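Local coordinates for TRAP dicarboxylate transporter-DctP subunit (PDB 4PFI), which probably captures a small organic acid, perhaps a dicarboxylate, in the periplasm and delivers it to a TRAP membrane transporter, at residues V49-L52 against Y53-F57. Residues are numbered along the deposited sequence; the frame is centred on the assembly and turned at random.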
ATOM      1  N   VAL A  49      -6.284   2.398  -8.258  1.00 20.38           N
ATOM      2  CA  VAL A  49      -6.173   0.948  -8.268  1.00 22.05           C
ATOM      3  C   VAL A  49      -7.272   0.298  -7.419  1.00 22.72           C
ATOM      4  O   VAL A  49      -7.855  -0.701  -7.820  1.00 22.61           O
ATOM      5  CB  VAL A  49      -4.802   0.490  -7.739  1.00 23.62           C
ATOM      6  CG1 VAL A  49      -4.700  -1.031  -7.733  1.00 22.90           C
ATOM      7  CG2 VAL A  49      -3.663   1.103  -8.564  1.00 21.84           C
ATOM      8  N   GLN A  50      -7.551   0.867  -6.251  1.00 21.01           N
ATOM      9  CA  GLN A  50      -8.617   0.375  -5.397  1.00 21.62           C
ATOM     10  C   GLN A  50      -9.973   0.432  -6.101  1.00 22.88           C
ATOM     11  O   GLN A  50     -10.737  -0.531  -6.064  1.00 23.36           O
ATOM     12  CB  GLN A  50      -8.659   1.169  -4.082  1.00 21.63           C
ATOM     13  CG  GLN A  50      -7.536   0.787  -3.147  1.00 21.30           C
ATOM     14  CD  GLN A  50      -7.651   1.366  -1.767  1.00 23.45           C
ATOM     15  OE1 GLN A  50      -8.738   1.744  -1.312  1.00 23.20           O
ATOM     16  NE2 GLN A  50      -6.515   1.449  -1.075  1.00 24.43           N
ATOM     17  N   HIS A  51     -10.282   1.562  -6.720  1.00 22.22           N
ATOM     18  CA  HIS A  51     -11.520   1.684  -7.448  1.00 26.51           C
ATOM     19  C   HIS A  51     -11.611   0.648  -8.616  1.00 27.76           C
ATOM     20  O   HIS A  51     -12.615  -0.043  -8.769  1.00 24.22           O
ATOM     21  CB  HIS A  51     -11.679   3.096  -7.979  1.00 24.69           C
ATOM     22  CG  HIS A  51     -13.059   3.391  -8.467  1.00 32.86           C
ATOM     23  ND1 HIS A  51     -13.312   3.908  -9.716  1.00 34.60           N
ATOM     24  CD2 HIS A  51     -14.266   3.224  -7.871  1.00 31.26           C
ATOM     25  CE1 HIS A  51     -14.619   4.060  -9.870  1.00 33.82           C
ATOM     26  NE2 HIS A  51     -15.215   3.651  -8.768  1.00 34.49           N
ATOM     27  N   LEU A  52     -10.561   0.547  -9.426  1.00 27.24           N
ATOM     28  CA  LEU A  52     -10.561  -0.390 -10.539  1.00 23.84           C
ATOM     29  C   LEU A  52     -10.765  -1.808 -10.043  1.00 27.14           C
ATOM     30  O   LEU A  52     -11.533  -2.572 -10.625  1.00 28.54           O
ATOM     31  CB  LEU A  52      -9.257  -0.295 -11.313  1.00 23.02           C
ATOM     32  CG  LEU A  52      -9.126   1.037 -12.048  1.00 29.54           C
ATOM     33  CD1 LEU A  52      -7.746   1.166 -12.691  1.00 24.42           C
ATOM     34  CD2 LEU A  52     -10.238   1.187 -13.072  1.00 27.77           C
ATOM     35  N   TYR A  53     -10.066  -2.148  -8.966  1.00 23.04           N
ATOM     36  CA  TYR A  53     -10.182  -3.465  -8.344  1.00 24.37           C
ATOM     37  C   TYR A  53     -11.625  -3.683  -7.907  1.00 26.44           C
ATOM     38  O   TYR A  53     -12.241  -4.708  -8.215  1.00 24.84           O
ATOM     39  CB  TYR A  53      -9.260  -3.558  -7.131  1.00 22.95           C
ATOM     40  CG  TYR A  53      -9.302  -4.860  -6.354  1.00 28.26           C
ATOM     41  CD1 TYR A  53     -10.266  -5.086  -5.360  1.00 30.22           C
ATOM     42  CD2 TYR A  53      -8.360  -5.860  -6.588  1.00 27.20           C
ATOM     43  CE1 TYR A  53     -10.291  -6.278  -4.630  1.00 24.67           C
ATOM     44  CE2 TYR A  53      -8.382  -7.054  -5.861  1.00 27.56           C
ATOM     45  CZ  TYR A  53      -9.347  -7.251  -4.889  1.00 29.48           C
ATOM     46  OH  TYR A  53      -9.344  -8.434  -4.189  1.00 29.28           O
ATOM     47  N   ALA A  54     -12.159  -2.707  -7.186  1.00 24.08           N
ATOM     48  CA  ALA A  54     -13.501  -2.839  -6.647  1.00 27.56           C
ATOM     49  C   ALA A  54     -14.557  -2.974  -7.765  1.00 30.87           C
ATOM     50  O   ALA A  54     -15.515  -3.742  -7.623  1.00 31.71           O
ATOM     51  CB  ALA A  54     -13.816  -1.694  -5.730  1.00 24.80           C
ATOM     52  N   GLN A  55     -14.373  -2.253  -8.875  1.00 25.52           N
ATOM     53  CA  GLN A  55     -15.289  -2.379 -10.000  1.00 28.53           C
ATOM     54  C   GLN A  55     -15.303  -3.803 -10.529  1.00 28.37           C
ATOM     55  O   GLN A  55     -16.345  -4.336 -10.854  1.00 27.95           O
ATOM     56  CB  GLN A  55     -14.880  -1.468 -11.132  1.00 27.16           C
ATOM     57  CG  GLN A  55     -15.362  -0.074 -11.004  1.00 34.41           C
ATOM     58  CD  GLN A  55     -14.671   0.828 -12.014  1.00 42.13           C
ATOM     59  OE1 GLN A  55     -14.106   1.865 -11.659  1.00 48.75           O
ATOM     60  NE2 GLN A  55     -14.670   0.411 -13.279  1.00 41.81           N
ATOM     61  N   GLN A  56     -14.125  -4.396 -10.642  1.00 27.18           N
ATOM     62  CA  GLN A  56     -14.004  -5.770 -11.077  1.00 27.50           C
ATOM     63  C   GLN A  56     -14.624  -6.736 -10.068  1.00 32.84           C
ATOM     64  O   GLN A  56     -15.215  -7.751 -10.456  1.00 31.30           O
ATOM     65  CB  GLN A  56     -12.539  -6.124 -11.255  1.00 26.57           C
ATOM     66  CG  GLN A  56     -11.873  -5.393 -12.386  1.00 34.96           C
ATOM     67  CD  GLN A  56     -12.222  -6.026 -13.707  1.00 45.30           C
ATOM     68  OE1 GLN A  56     -13.032  -5.487 -14.465  1.00 48.99           O
ATOM     69  NE2 GLN A  56     -11.645  -7.205 -13.980  1.00 45.35           N
ATOM     70  N   PHE A  57     -14.469  -6.436  -8.782  1.00 26.77           N
ATOM     71  CA  PHE A  57     -15.041  -7.270  -7.728  1.00 28.19           C
ATOM     72  C   PHE A  57     -16.568  -7.223  -7.808  1.00 31.48           C
ATOM     73  O   PHE A  57     -17.237  -8.240  -7.633  1.00 31.17           O
ATOM     74  CB  PHE A  57     -14.583  -6.794  -6.352  1.00 27.91           C
ATOM     75  CG  PHE A  57     -15.183  -7.554  -5.198  1.00 28.09           C
ATOM     76  CD1 PHE A  57     -14.642  -8.771  -4.793  1.00 30.13           C
ATOM     77  CD2 PHE A  57     -16.257  -7.041  -4.496  1.00 29.32           C
ATOM     78  CE1 PHE A  57     -15.171  -9.469  -3.715  1.00 32.61           C
ATOM     79  CE2 PHE A  57     -16.800  -7.730  -3.412  1.00 32.34           C
ATOM     80  CZ  PHE A  57     -16.262  -8.947  -3.020  1.00 32.82           C
TER
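His51 and Gln55 sit one turn apart on the first turns of helix 49-65, and theirs is the main side-chain meeting here. Gln55 runs extended beyond CG, and its CG stands 4.3 Å above one face of the His51 imidazole, offset toward the rim. A chi1 of -167° sets that ring beside its own carbonyl carbon, on the side of the next turn where Gln55 lies. The model is too tight where OE1 meets the ring, so the exact rotation of the amide is doubtful. Leu52 runs alongside Gln55, pointing the same way. Four successive backbone bonds run from the N-H of residue i+4 to the C=O of residue i, among them Gln55 N to His51 O at 2.8 Å and Gln56 N to Leu52 O at 3.2 Å. Tyr53 CB rests 3.3 Å from Val49 O, while its ring leads away to meet Phe98 and touch helix 263-296. Gln50 points away from the following turn; its OE1 accepts from Glu43 N and its NE2 donates to Glu157 OE2. Ser48 OG, just ahead of the helix, is hydrogen-bonded to His51 N. With Val49, Gln50, Tyr53, Ala54 and Phe57 buried and His51, Leu52, Gln55 and Gln56 partly exposed, this is the start of an amphipathic helix, that of the beta-alpha-beta crossover joining parallel strands 37-41 and 70-74 in a DctP-family solute-binding protein.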